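Local coordinates for protein exoglucanase A (Cellulomonas fimi, PDB 7CBD) that hydrolyses beta-1,4-glucosidic linkages of cellulose with inversion of anomeric configuration, releasing cellobiose from non-reducing chain ends through its family 6 glycoside hydrolase catalytic domain, at residues A[144-149]-A[187-192]; A[49-54]-A[90-95]; A[191-196]-A[227-232]; A[123-128]-A[175-180]. All coordinates share one frame; numbering follows the deposited sequence.

Contact 1 (A[144-149]-A[187-192])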
loop_
_atom_site.group_PDB
_atom_site.type_symbol
_atom_site.label_atom_id
_atom_site.label_comp_id
_atom_site.label_asym_id
_atom_site.label_seq_id
_atom_site.Cartn_x
_atom_site.Cartn_y
_atom_site.Cartn_z
ATOM N N ALA A 144 -1.333 -7.462 -10.042
ATOM C CA ALA A 144 -0.018 -6.844 -9.963
ATOM C C ALA A 144 -0.203 -5.379 -9.585
ATOM O O ALA A 144 -0.772 -4.599 -10.362
ATOM C CB ALA A 144 0.686 -6.975 -11.310
ATOM N N THR A 145 0.238 -5.017 -8.378
ATOM C CA THR A 145 0.302 -3.610 -8.002
ATOM C C THR A 145 1.544 -3.011 -8.656
ATOM O O THR A 145 2.664 -3.462 -8.394
ATOM C CB THR A 145 0.362 -3.468 -6.481
ATOM O OG1 THR A 145 -0.918 -3.773 -5.916
ATOM C CG2 THR A 145 0.738 -2.037 -6.087
ATOM N N ILE A 146 1.350 -2.012 -9.516
ATOM C CA ILE A 146 2.406 -1.520 -10.400
ATOM C C ILE A 146 3.062 -0.291 -9.771
ATOM O O ILE A 146 2.515 0.817 -9.807
ATOM C CB ILE A 146 1.885 -1.204 -11.806
ATOM C CG1 ILE A 146 1.113 -2.380 -12.412
ATOM C CG2 ILE A 146 3.048 -0.801 -12.712
ATOM C CD1 ILE A 146 1.918 -3.642 -12.566
ATOM N N GLU A 147 4.255 -0.496 -9.220
ATOM C CA GLU A 147 5.237 0.521 -8.846
ATOM C C GLU A 147 4.697 1.594 -7.906
ATOM O O GLU A 147 4.503 2.753 -8.300
ATOM C CB GLU A 147 5.925 1.099 -10.085
ATOM C CG GLU A 147 6.735 0.065 -10.860
ATOM C CD GLU A 147 8.032 -0.362 -10.175
ATOM O OE1 GLU A 147 8.458 0.280 -9.187
ATOM O OE2 GLU A 147 8.644 -1.352 -10.633
ATOM N N PRO A 148 4.489 1.247 -6.639
ATOM C CA PRO A 148 4.168 2.267 -5.633
ATOM C C PRO A 148 5.200 3.391 -5.619
ATOM O O PRO A 148 6.366 3.196 -5.962
ATOM C CB PRO A 148 4.196 1.477 -4.317
ATOM C CG PRO A 148 3.907 0.052 -4.733
ATOM C CD PRO A 148 4.565 -0.108 -6.068
ATOM N N ASP A 149 4.748 4.586 -5.230
ATOM C CA ASP A 149 5.638 5.736 -5.053
ATOM C C ASP A 149 6.407 6.089 -6.324
ATOM O O ASP A 149 7.599 6.401 -6.271
ATOM C CB ASP A 149 6.592 5.530 -3.873
ATOM C CG ASP A 149 7.351 6.791 -3.514
ATOM O OD1 ASP A 149 6.808 7.895 -3.736
ATOM O OD2 ASP A 149 8.504 6.675 -3.044
ATOM N N VAL A 187 -3.188 -11.838 -15.699
ATOM C CA VAL A 187 -2.580 -10.774 -14.907
ATOM C C VAL A 187 -3.446 -9.528 -15.029
ATOM O O VAL A 187 -3.879 -9.166 -16.134
ATOM C CB VAL A 187 -1.130 -10.493 -15.343
ATOM C CG1 VAL A 187 -0.545 -9.323 -14.548
ATOM C CG2 VAL A 187 -0.273 -11.729 -15.152
ATOM N N TYR A 188 -3.696 -8.882 -13.887
ATOM C CA TYR A 188 -4.552 -7.707 -13.763
ATOM C C TYR A 188 -3.698 -6.604 -13.161
ATOM O O TYR A 188 -3.168 -6.762 -12.059
ATOM C CB TYR A 188 -5.747 -8.032 -12.851
ATOM C CG TYR A 188 -6.632 -9.095 -13.480
ATOM C CD1 TYR A 188 -7.780 -8.736 -14.173
ATOM C CD2 TYR A 188 -6.287 -10.450 -13.436
ATOM C CE1 TYR A 188 -8.573 -9.691 -14.798
ATOM C CE2 TYR A 188 -7.075 -11.421 -14.058
ATOM C CZ TYR A 188 -8.218 -11.029 -14.742
ATOM O OH TYR A 188 -9.013 -11.964 -15.379
ATOM N N ASN A 189 -3.536 -5.505 -13.892
ATOM C CA ASN A 189 -2.594 -4.455 -13.523
ATOM C C ASN A 189 -3.319 -3.345 -12.781
ATOM O O ASN A 189 -4.219 -2.702 -13.340
ATOM C CB ASN A 189 -1.933 -3.878 -14.771
ATOM C CG ASN A 189 -1.012 -4.860 -15.437
ATOM O OD1 ASN A 189 -0.404 -5.700 -14.782
ATOM N ND2 ASN A 189 -0.908 -4.769 -16.752
ATOM N N TYR A 190 -2.903 -3.102 -11.538
ATOM C CA TYR A 190 -3.441 -2.028 -10.713
ATOM C C TYR A 190 -2.341 -0.994 -10.513
ATOM O O TYR A 190 -1.357 -1.252 -9.810
ATOM C CB TYR A 190 -3.948 -2.572 -9.381
ATOM C CG TYR A 190 -5.264 -3.313 -9.518
ATOM C CD1 TYR A 190 -6.473 -2.650 -9.345
ATOM C CD2 TYR A 190 -5.300 -4.673 -9.836
ATOM C CE1 TYR A 190 -7.692 -3.319 -9.480
ATOM C CE2 TYR A 190 -6.511 -5.352 -9.979
ATOM C CZ TYR A 190 -7.700 -4.664 -9.792
ATOM O OH TYR A 190 -8.901 -5.327 -9.922
ATOM N N ILE A 191 -2.503 0.162 -11.149
ATOM C CA ILE A 191 -1.519 1.234 -11.062
ATOM C C ILE A 191 -1.642 1.919 -9.704
ATOM O O ILE A 191 -2.743 2.241 -9.248
ATOM C CB ILE A 191 -1.717 2.224 -12.224
ATOM C CG1 ILE A 191 -1.152 1.640 -13.529
ATOM C CG2 ILE A 191 -1.111 3.592 -11.901
ATOM C CD1 ILE A 191 0.358 1.779 -13.669
ATOM N N ASP A 192 -0.508 2.159 -9.052
ATOM C CA ASP A 192 -0.527 2.840 -7.768
ATOM C C ASP A 192 -0.916 4.307 -7.947
ATOM O O ASP A 192 -0.431 4.987 -8.856
ATOM C CB ASP A 192 0.855 2.770 -7.134
ATOM C CG ASP A 192 0.882 3.405 -5.780
ATOM O OD1 ASP A 192 0.577 2.681 -4.819
ATOM O OD2 ASP A 192 1.165 4.626 -5.684
HETATM O O HOH W 1 2.904 5.761 -7.517
HETATM O O HOH W 2 2.654 5.300 -3.433
#
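Asp192 lays its carboxylate against Pro148, where the parallel strands 144-146 and 187-192 give out. With CG anti to the backbone N (chi1 -178°), it brings that carbon to 3.5 Å from Pro148 CA, and OD1 rests beside the Pro148 CB. OD2 reaches the next residue through a water that accepts from Asp149 N at 2.9 Å and donates to Asp192 OD2 at 2.8 Å. A second water and the Gly194 N-H also bond to OD2. Replacing Asp192 by an alanine would probably leave both waters and the Gly194 N-H without this acceptor and the backbone at Asp149 less firmly placed.

Behind this end runs the strand ladder: Ala144 N to Tyr188 O, a nearly straight Tyr190 N to Ala144 O bond (174°), then Ile146 N to Tyr190 O at 2.8 Å. It ends in a weak bond, Asp192 N to Ile146 O at 3.4 Å. On the face carrying Ala144, Ile146, Asn189 and Ile191, Ile191 CD1 packs against Ile146 CB at 3.8 Å. Buried Asn189 OD1 faces only carbon from Ala144 and Ile146 here and has no polar partner, while its ND2 bonds to Ser225 O. Leu181 of helix 161-182 packs on Ile146 and Asn189 from this side. Asp149 is the predicted proton donor; the water bridge from Asp192 OD2 to its N-H probably helps to hold the backbone that carries it.

Contact 2 (A[49-54]-A[90-95])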
loop_
_atom_site.group_PDB
_atom_site.type_symbol
_atom_site.label_atom_id
_atom_site.label_comp_id
_atom_site.label_asym_id
_atom_site.label_seq_id
_atom_site.Cartn_x
_atom_site.Cartn_y
_atom_site.Cartn_z
ATOM N N PRO A 49 -4.771 -12.523 3.839
ATOM C CA PRO A 49 -3.954 -12.460 2.616
ATOM C C PRO A 49 -3.199 -11.139 2.505
ATOM O O PRO A 49 -3.772 -10.062 2.695
ATOM C CB PRO A 49 -4.997 -12.582 1.497
ATOM C CG PRO A 49 -6.210 -11.937 2.075
ATOM C CD PRO A 49 -6.199 -12.289 3.556
ATOM N N THR A 50 -1.914 -11.230 2.156
ATOM C CA THR A 50 -1.047 -10.077 1.949
ATOM C C THR A 50 -0.313 -10.231 0.622
ATOM O O THR A 50 -0.122 -11.341 0.119
ATOM C CB THR A 50 -0.003 -9.951 3.073
ATOM O OG1 THR A 50 0.725 -11.182 3.193
ATOM C CG2 THR A 50 -0.659 -9.621 4.401
ATOM N N ALA A 51 0.117 -9.104 0.064
ATOM C CA ALA A 51 0.829 -9.138 -1.203
ATOM C C ALA A 51 2.275 -9.568 -1.005
ATOM O O ALA A 51 2.899 -9.292 0.025
ATOM C CB ALA A 51 0.798 -7.771 -1.879
ATOM N N VAL A 52 2.808 -10.235 -2.024
ATOM C CA VAL A 52 4.220 -10.582 -2.085
ATOM C C VAL A 52 4.941 -9.499 -2.876
ATOM O O VAL A 52 4.568 -9.199 -4.018
ATOM C CB VAL A 52 4.415 -11.964 -2.728
ATOM C CG1 VAL A 52 5.895 -12.224 -2.978
ATOM C CG2 VAL A 52 3.800 -13.036 -1.838
ATOM N N TRP A 53 5.972 -8.909 -2.275
ATOM C CA TRP A 53 6.690 -7.786 -2.872
ATOM C C TRP A 53 7.942 -8.288 -3.580
ATOM O O TRP A 53 8.815 -8.895 -2.951
ATOM C CB TRP A 53 7.105 -6.778 -1.799
ATOM C CG TRP A 53 5.969 -5.986 -1.238
ATOM C CD1 TRP A 53 4.887 -6.469 -0.542
ATOM C CD2 TRP A 53 5.791 -4.565 -1.324
ATOM N NE1 TRP A 53 4.056 -5.427 -0.185
ATOM C CE2 TRP A 53 4.587 -4.253 -0.655
ATOM C CE3 TRP A 53 6.532 -3.527 -1.896
ATOM C CZ2 TRP A 53 4.107 -2.948 -0.559
ATOM C CZ3 TRP A 53 6.052 -2.233 -1.790
ATOM C CH2 TRP A 53 4.856 -1.954 -1.125
ATOM N N MET A 54 8.047 -8.002 -4.878
ATOM C CA MET A 54 9.314 -8.166 -5.588
ATOM C C MET A 54 10.067 -6.839 -5.487
ATOM O O MET A 54 10.134 -6.041 -6.420
ATOM C CB MET A 54 9.070 -8.601 -7.028
ATOM C CG MET A 54 8.506 -10.022 -7.138
ATOM S SD MET A 54 9.677 -11.310 -6.638
ATOM C CE MET A 54 8.916 -11.969 -5.156
ATOM N N ASN A 90 -1.747 -11.506 -4.975
ATOM C CA ASN A 90 -1.306 -10.113 -4.998
ATOM C C ASN A 90 0.213 -10.046 -5.076
ATOM O O ASN A 90 0.907 -10.587 -4.212
ATOM C CB ASN A 90 -1.784 -9.383 -3.748
ATOM C CG ASN A 90 -3.280 -9.192 -3.732
ATOM O OD1 ASN A 90 -3.808 -8.350 -4.453
ATOM N ND2 ASN A 90 -3.971 -9.972 -2.909
ATOM N N LEU A 91 0.720 -9.352 -6.094
ATOM C CA LEU A 91 2.143 -9.267 -6.390
ATOM C C LEU A 91 2.489 -7.794 -6.555
ATOM O O LEU A 91 1.778 -7.073 -7.260
ATOM C CB LEU A 91 2.370 -9.963 -7.728
ATOM C CG LEU A 91 3.641 -10.741 -8.098
ATOM C CD1 LEU A 91 3.976 -10.585 -9.585
ATOM C CD2 LEU A 91 4.827 -10.468 -7.237
ATOM N N VAL A 92 3.565 -7.334 -5.921
ATOM C CA VAL A 92 3.977 -5.936 -6.042
ATOM C C VAL A 92 5.205 -5.833 -6.936
ATOM O O VAL A 92 6.248 -6.441 -6.654
ATOM C CB VAL A 92 4.236 -5.266 -4.687
ATOM C CG1 VAL A 92 4.327 -3.750 -4.884
ATOM C CG2 VAL A 92 3.131 -5.612 -3.708
ATOM N N ILE A 93 5.064 -5.044 -7.998
ATOM C CA ILE A 93 6.135 -4.715 -8.926
ATOM C C ILE A 93 6.740 -3.405 -8.419
ATOM O O ILE A 93 6.053 -2.380 -8.364
ATOM C CB ILE A 93 5.554 -4.544 -10.341
ATOM C CG1 ILE A 93 4.744 -5.783 -10.749
ATOM C CG2 ILE A 93 6.641 -4.226 -11.354
ATOM C CD1 ILE A 93 5.537 -7.071 -10.760
ATOM N N TYR A 94 8.005 -3.439 -7.993
ATOM C CA TYR A 94 8.556 -2.325 -7.221
ATOM C C TYR A 94 10.072 -2.276 -7.350
ATOM O O TYR A 94 10.792 -2.533 -6.377
ATOM C CB TYR A 94 8.156 -2.455 -5.744
ATOM C CG TYR A 94 8.460 -1.262 -4.845
ATOM C CD1 TYR A 94 8.179 0.038 -5.243
ATOM C CD2 TYR A 94 8.983 -1.456 -3.571
ATOM C CE1 TYR A 94 8.441 1.124 -4.407
ATOM C CE2 TYR A 94 9.240 -0.391 -2.733
ATOM C CZ TYR A 94 8.965 0.895 -3.152
ATOM O OH TYR A 94 9.225 1.945 -2.295
ATOM N N ASP A 95 10.573 -1.926 -8.543
ATOM C CA ASP A 95 12.019 -1.814 -8.694
ATOM C C ASP A 95 12.432 -0.828 -9.781
ATOM O O ASP A 95 13.493 -1.005 -10.391
ATOM C CB ASP A 95 12.661 -3.188 -8.942
ATOM C CG ASP A 95 14.112 -3.251 -8.498
ATOM O OD1 ASP A 95 14.561 -2.391 -7.701
ATOM O OD2 ASP A 95 14.796 -4.194 -8.944
HETATM O O HOH W 3 -2.268 -12.189 -1.774
HETATM O O HOH W 4 -0.111 -12.369 -2.445
#
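In the parallel sheet of the distorted beta/alpha barrel typical of family 6 glycoside hydrolases, Trp53 and Val92 meet on the face turned toward the active site. Strand 52-54 runs beside strand 90-93, tied by Val52 N to Asn90 O, Val92 N to Val52 O (2.8 Å) and Met54 N to Val92 O. Trp53 and Val92 lie side by side and point the same way. Val92 CG1 stands anti to the backbone N (chi1 -166°), which leaves CG2 under the indole: it sits 3.5 Å from the centroid of the Trp53 five-membered ring, 4° off the ring normal, a CH-pi contact. CG1 of Val92 meets the six-membered ring at Trp53 CE3. The CE3-CZ3 edge of that ring is turned to the face of Tyr94 in an offset edge-to-face pair, centroids 5.3 Å apart and planes at 81°, with Trp53 CZ3 3.5 Å from Tyr94 CD2. Outside the contact, Trp53 NE1 bonds to Ile364 O, which probably helps to fix the turn of the indole, while Tyr94 OH bonds to Asp100 and the Tyr94 ring receives Arg99 in a cation-pi contact. The predicted proton donor Asp149 lies close to Tyr94. On the reverse face Met54 CG packs on Leu91 CD2 at 3.7 Å, and Leu69 of helix 69-83 touches both residues. At the opposite end Asn90 OD1 bonds to Tyr10 OH and ND2 to Gln15 OE1. Thr50 O accepts from two waters; one also accepts from Asn90 ND2, the other donates to Asn90 O at 2.7 Å.

Contact 3 (A[191-196]-A[227-232])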
loop_
_atom_site.group_PDB
_atom_site.type_symbol
_atom_site.label_atom_id
_atom_site.label_comp_id
_atom_site.label_asym_id
_atom_site.label_seq_id
_atom_site.Cartn_x
_atom_site.Cartn_y
_atom_site.Cartn_z
ATOM N N ILE A 191 -2.503 0.162 -11.149
ATOM C CA ILE A 191 -1.519 1.234 -11.062
ATOM C C ILE A 191 -1.642 1.919 -9.704
ATOM O O ILE A 191 -2.743 2.241 -9.248
ATOM C CB ILE A 191 -1.717 2.224 -12.224
ATOM C CG1 ILE A 191 -1.152 1.640 -13.529
ATOM C CG2 ILE A 191 -1.111 3.592 -11.901
ATOM C CD1 ILE A 191 0.358 1.779 -13.669
ATOM N N ASP A 192 -0.508 2.159 -9.052
ATOM C CA ASP A 192 -0.527 2.840 -7.768
ATOM C C ASP A 192 -0.916 4.307 -7.947
ATOM O O ASP A 192 -0.431 4.987 -8.856
ATOM C CB ASP A 192 0.855 2.770 -7.134
ATOM C CG ASP A 192 0.882 3.405 -5.780
ATOM O OD1 ASP A 192 0.577 2.681 -4.819
ATOM O OD2 ASP A 192 1.165 4.626 -5.684
ATOM N N ILE A 193 -1.777 4.801 -7.053
ATOM C CA ILE A 193 -2.216 6.195 -7.124
ATOM C C ILE A 193 -1.948 6.956 -5.827
ATOM O O ILE A 193 -2.675 7.894 -5.481
ATOM C CB ILE A 193 -3.680 6.334 -7.597
ATOM C CG1 ILE A 193 -4.649 5.636 -6.638
ATOM C CG2 ILE A 193 -3.818 5.832 -9.017
ATOM C CD1 ILE A 193 -6.069 6.136 -6.770
ATOM N N GLY A 194 -0.885 6.595 -5.113
ATOM C CA GLY A 194 -0.590 7.352 -3.906
ATOM C C GLY A 194 -1.743 7.269 -2.926
ATOM O O GLY A 194 -2.378 6.221 -2.771
ATOM N N HIS A 195 -2.025 8.385 -2.259
ATOM C CA HIS A 195 -3.096 8.449 -1.272
ATOM C C HIS A 195 -3.551 9.898 -1.165
ATOM O O HIS A 195 -2.920 10.805 -1.710
ATOM C CB HIS A 195 -2.649 7.916 0.095
ATOM C CG HIS A 195 -1.590 8.747 0.752
ATOM N ND1 HIS A 195 -1.839 9.544 1.851
ATOM C CD2 HIS A 195 -0.279 8.921 0.451
ATOM C CE1 HIS A 195 -0.727 10.162 2.204
ATOM N NE2 HIS A 195 0.236 9.799 1.375
ATOM N N SER A 196 -4.634 10.118 -0.413
ATOM C CA SER A 196 -5.218 11.456 -0.383
ATOM C C SER A 196 -4.297 12.486 0.255
ATOM O O SER A 196 -4.375 13.669 -0.088
ATOM C CB SER A 196 -6.570 11.454 0.332
ATOM O OG SER A 196 -6.483 10.918 1.642
ATOM N N ASP A 227 -5.979 -2.267 -15.544
ATOM C CA ASP A 227 -7.277 -2.764 -15.101
ATOM C C ASP A 227 -7.894 -1.906 -14.007
ATOM O O ASP A 227 -9.125 -1.830 -13.901
ATOM C CB ASP A 227 -7.119 -4.201 -14.624
ATOM C CG ASP A 227 -6.759 -5.126 -15.755
ATOM O OD1 ASP A 227 -7.651 -5.463 -16.562
ATOM O OD2 ASP A 227 -5.577 -5.495 -15.854
ATOM N N GLY A 228 -7.069 -1.248 -13.204
ATOM C CA GLY A 228 -7.583 -0.473 -12.098
ATOM C C GLY A 228 -6.456 0.257 -11.408
ATOM O O GLY A 228 -5.331 0.325 -11.911
ATOM N N PHE A 229 -6.773 0.792 -10.234
ATOM C CA PHE A 229 -5.867 1.657 -9.488
ATOM C C PHE A 229 -5.935 1.294 -8.012
ATOM O O PHE A 229 -6.977 0.869 -7.517
ATOM C CB PHE A 229 -6.255 3.122 -9.716
ATOM C CG PHE A 229 -6.161 3.525 -11.156
ATOM C CD1 PHE A 229 -4.991 4.068 -11.660
ATOM C CD2 PHE A 229 -7.224 3.308 -12.029
ATOM C CE1 PHE A 229 -4.884 4.403 -13.000
ATOM C CE2 PHE A 229 -7.122 3.634 -13.366
ATOM C CZ PHE A 229 -5.955 4.186 -13.848
ATOM N N VAL A 230 -4.817 1.459 -7.304
ATOM C CA VAL A 230 -4.752 1.108 -5.885
ATOM C C VAL A 230 -4.184 2.277 -5.085
ATOM O O VAL A 230 -3.152 2.853 -5.456
ATOM C CB VAL A 230 -3.965 -0.202 -5.640
ATOM C CG1 VAL A 230 -2.580 -0.170 -6.274
ATOM C CG2 VAL A 230 -3.893 -0.529 -4.155
ATOM N N SER A 231 -4.876 2.638 -4.004
ATOM C CA SER A 231 -4.449 3.731 -3.142
ATOM C C SER A 231 -4.002 3.219 -1.777
ATOM O O SER A 231 -4.318 2.094 -1.368
ATOM C CB SER A 231 -5.551 4.788 -2.975
ATOM O OG SER A 231 -6.446 4.452 -1.927
ATOM N N ASP A 232 -3.243 4.069 -1.086
ATOM C CA ASP A 232 -2.830 3.880 0.299
ATOM C C ASP A 232 -1.793 2.780 0.461
ATOM O O ASP A 232 -1.559 2.340 1.603
ATOM C CB ASP A 232 -4.029 3.610 1.227
ATOM C CG ASP A 232 -4.000 4.406 2.525
ATOM O OD1 ASP A 232 -3.186 5.339 2.682
ATOM O OD2 ASP A 232 -4.856 4.091 3.390
#
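Ile191 pairs with Phe229 and Asp192 with Val230 in parallel register, and the two touching runs diverge by 32°. Ile191 N bonds to Gly228 O, Val230 N to Ile191 O and Ile193 N to Val230 O, the last at 2.9 Å. The pairing continues past the first strand's end with Asp232 N to Gly194 O, also 2.9 Å. Gly194 has positive phi, and its N-H meets Asp192 OD2 from above the carboxylate plane, closing an Asx turn.

Ile193 crosses the Phe229 side chain at about a right angle, its CG2 3.4 Å from Phe229 CD1. Its CG1 takes the crowded position between N and carbonyl carbon (chi1 61°), which presses it against Val230 O at 3.4 Å. Ile191 instead lies alongside the ring, CB 3.8 Å from Phe229 CD1. Farther on, Asp232 OD1 stands 3.7 Å from His195 CB; His195 ND1 bonds to Thr237 OG1, and Asp232 OD2 to Asn299.

His195 N-caps helix 196-199, which with helix 202-218 links the adjacent barrel strands 187-192 and 228-231 in a beta-alpha-beta arrangement. Phe212 of helix 202-218 touches Ile191 and Ile193, Leu281 of helix 270-283 touches Phe229, and strand 291-295 follows strand 228-231 in the sheet.

Contact 4 (A[123-128]-A[175-180])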
loop_
_atom_site.group_PDB
_atom_site.type_symbol
_atom_site.label_atom_id
_atom_site.label_comp_id
_atom_site.label_asym_id
_atom_site.label_seq_id
_atom_site.Cartn_x
_atom_site.Cartn_y
_atom_site.Cartn_z
ATOM N N GLU A 123 16.356 -7.997 -16.383
ATOM C CA GLU A 123 16.641 -8.772 -15.184
ATOM C C GLU A 123 15.560 -8.677 -14.122
ATOM O O GLU A 123 15.615 -9.422 -13.135
ATOM C CB GLU A 123 17.987 -8.347 -14.570
ATOM C CG GLU A 123 19.194 -8.627 -15.448
ATOM C CD GLU A 123 20.469 -7.955 -14.941
ATOM O OE1 GLU A 123 20.674 -7.899 -13.706
ATOM O OE2 GLU A 123 21.261 -7.466 -15.781
ATOM N N TYR A 124 14.585 -7.786 -14.291
ATOM C CA TYR A 124 13.496 -7.666 -13.328
ATOM C C TYR A 124 12.158 -7.995 -13.983
ATOM O O TYR A 124 11.557 -9.027 -13.660
ATOM C CB TYR A 124 13.530 -6.288 -12.652
ATOM C CG TYR A 124 12.446 -6.132 -11.615
ATOM C CD1 TYR A 124 12.567 -6.714 -10.354
ATOM C CD2 TYR A 124 11.287 -5.422 -11.905
ATOM C CE1 TYR A 124 11.543 -6.599 -9.405
ATOM C CE2 TYR A 124 10.264 -5.301 -10.968
ATOM C CZ TYR A 124 10.398 -5.889 -9.723
ATOM O OH TYR A 124 9.378 -5.769 -8.806
ATOM N N ILE A 125 11.677 -7.173 -14.920
ATOM C CA ILE A 125 10.374 -7.440 -15.526
ATOM C C ILE A 125 10.389 -8.747 -16.317
ATOM O O ILE A 125 9.477 -9.573 -16.194
ATOM C CB ILE A 125 9.898 -6.252 -16.384
ATOM C CG1 ILE A 125 9.665 -5.003 -15.523
ATOM C CG2 ILE A 125 8.628 -6.625 -17.144
ATOM C CD1 ILE A 125 8.627 -5.159 -14.432
ATOM N N ASP A 126 11.399 -8.947 -17.168
ATOM C CA ASP A 126 11.375 -10.138 -18.022
ATOM C C ASP A 126 11.292 -11.435 -17.226
ATOM O O ASP A 126 10.440 -12.279 -17.557
ATOM C CB ASP A 126 12.546 -10.153 -19.013
ATOM C CG ASP A 126 12.356 -9.198 -20.181
ATOM O OD1 ASP A 126 11.287 -8.554 -20.282
ATOM O OD2 ASP A 126 13.300 -9.089 -20.996
ATOM N N PRO A 127 12.114 -11.672 -16.194
ATOM C CA PRO A 127 11.977 -12.940 -15.457
ATOM C C PRO A 127 10.673 -13.051 -14.693
ATOM O O PRO A 127 10.139 -14.158 -14.558
ATOM C CB PRO A 127 13.193 -12.957 -14.519
ATOM C CG PRO A 127 14.147 -11.963 -15.094
ATOM C CD PRO A 127 13.322 -10.928 -15.786
ATOM N N ILE A 128 10.139 -11.945 -14.180
ATOM C CA ILE A 128 8.836 -12.009 -13.527
ATOM C C ILE A 128 7.757 -12.410 -14.531
ATOM O O ILE A 128 6.967 -13.330 -14.290
ATOM C CB ILE A 128 8.520 -10.678 -12.824
ATOM C CG1 ILE A 128 9.427 -10.494 -11.603
ATOM C CG2 ILE A 128 7.060 -10.634 -12.428
ATOM C CD1 ILE A 128 9.362 -9.111 -11.009
ATOM N N LYS A 175 5.597 1.762 -18.675
ATOM C CA LYS A 175 5.110 1.280 -19.967
ATOM C C LYS A 175 5.549 -0.160 -20.215
ATOM O O LYS A 175 4.748 -1.003 -20.639
ATOM C CB LYS A 175 5.590 2.185 -21.107
ATOM C CG LYS A 175 5.374 1.561 -22.489
ATOM C CD LYS A 175 5.884 2.416 -23.636
ATOM C CE LYS A 175 6.100 1.576 -24.915
ATOM N NZ LYS A 175 4.860 0.908 -25.448
ATOM N N TYR A 176 6.824 -0.459 -19.956
ATOM C CA TYR A 176 7.337 -1.801 -20.211
ATOM C C TYR A 176 6.660 -2.828 -19.311
ATOM O O TYR A 176 6.265 -3.906 -19.769
ATOM C CB TYR A 176 8.849 -1.815 -20.007
ATOM C CG TYR A 176 9.517 -3.074 -20.508
ATOM C CD1 TYR A 176 9.853 -3.215 -21.850
ATOM C CD2 TYR A 176 9.800 -4.126 -19.644
ATOM C CE1 TYR A 176 10.470 -4.364 -22.311
ATOM C CE2 TYR A 176 10.415 -5.280 -20.098
ATOM C CZ TYR A 176 10.739 -5.394 -21.433
ATOM O OH TYR A 176 11.350 -6.541 -21.886
ATOM N N ALA A 177 6.530 -2.511 -18.018
ATOM C CA ALA A 177 5.852 -3.406 -17.089
ATOM C C ALA A 177 4.432 -3.680 -17.554
ATOM O O ALA A 177 4.000 -4.838 -17.623
ATOM C CB ALA A 177 5.858 -2.794 -15.689
ATOM N N LEU A 178 3.698 -2.618 -17.902
ATOM C CA LEU A 178 2.318 -2.778 -18.349
ATOM C C LEU A 178 2.237 -3.591 -19.636
ATOM O O LEU A 178 1.378 -4.473 -19.763
ATOM C CB LEU A 178 1.666 -1.410 -18.539
ATOM C CG LEU A 178 1.379 -0.608 -17.267
ATOM C CD1 LEU A 178 0.874 0.762 -17.653
ATOM C CD2 LEU A 178 0.363 -1.306 -16.387
ATOM N N ASP A 179 3.121 -3.316 -20.600
ATOM C CA ASP A 179 3.089 -4.051 -21.862
ATOM C C ASP A 179 3.330 -5.537 -21.629
ATOM O O ASP A 179 2.607 -6.392 -22.162
ATOM C CB ASP A 179 4.149 -3.508 -22.830
ATOM C CG ASP A 179 3.752 -2.194 -23.500
ATOM O OD1 ASP A 179 2.552 -1.827 -23.506
ATOM O OD2 ASP A 179 4.661 -1.529 -24.048
ATOM N N LYS A 180 4.352 -5.868 -20.834
ATOM C CA LYS A 180 4.701 -7.270 -20.620
ATOM C C LYS A 180 3.642 -7.989 -19.800
ATOM O O LYS A 180 3.309 -9.145 -20.081
ATOM C CB LYS A 180 6.064 -7.372 -19.939
ATOM C CG LYS A 180 7.208 -6.931 -20.836
ATOM C CD LYS A 180 7.559 -8.002 -21.847
ATOM C CE LYS A 180 8.224 -9.188 -21.158
ATOM N NZ LYS A 180 8.889 -10.128 -22.111
HETATM O O HOH W 5 9.413 -12.209 -20.257
#
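Tyr176 and Asp126 cross at about a right angle, the carboxylate tilted 41° from the phenol ring. Tyr176 OH donates at 2.6 Å to Asp126 OD1, which receives it on its syn lone pair and lies near the ring plane at its edge. With CG anti to the backbone N (chi1 -168°), the ring extends from its helix toward the other, where this acceptor waits. Lys180 comes in obliquely to the same oxygen: its CG lies over one face of the Tyr176 ring, 3.7 Å above the plane, and the bends at chi2 and chi3 turn the rest of the chain so that NZ stands 3.4 Å from Asp126 OD1 in a long salt bridge. Lys180 NZ donates to a water at 2.8 Å, which in turn donates to Asp126 O. The lysine and the phenol would together favour a charged carboxylate.

Ile125 slides past Tyr176 in the opposite direction, its CB at the ring edge and CG2 3.7 Å from Tyr176 CE2. Its CD1 branch meets Ala177 CB at 3.9 Å, the inner, apolar part of the interface, and Ile93 of strand 87-93 also touches Ile125. A phenylalanine in place of Tyr176 would probably leave Asp126 OD1 without its short bond and the carboxylate freer to turn, held across the interface by the long Lys180 pairing.

The two helical runs are nearly parallel, axes 10.1 Å apart at 9°. Polar pairs toward solvent and aliphatic packing toward the sheet join neighbouring helices of the layer that surrounds the parallel strands of a beta/alpha barrel.

Contacts 1, 2 and 3 lie in one sheet, whose strands run in the order 52-54, 87-93, 141-146, 187-192 and 228-231. Contact 1 stands between the other two, its centre 9 Å from contact 2 and 8 Å from contact 3; it shares Ile191 and Asp192 with contact 3. Contact 4, about 12 Å from contact 1, joins helices 114-132 and 161-182, which precede strands 141-146 and 187-192, so along the chain contacts 1 and 4 alternate. Contact 2 closes before any other opens. Tyr124 OH links helix 114-132 to Met54 O and Tyr94 N of contact 2. Three strand pairings thus form part of the barrel wall beside the predicted proton donor, backed by the helix pair.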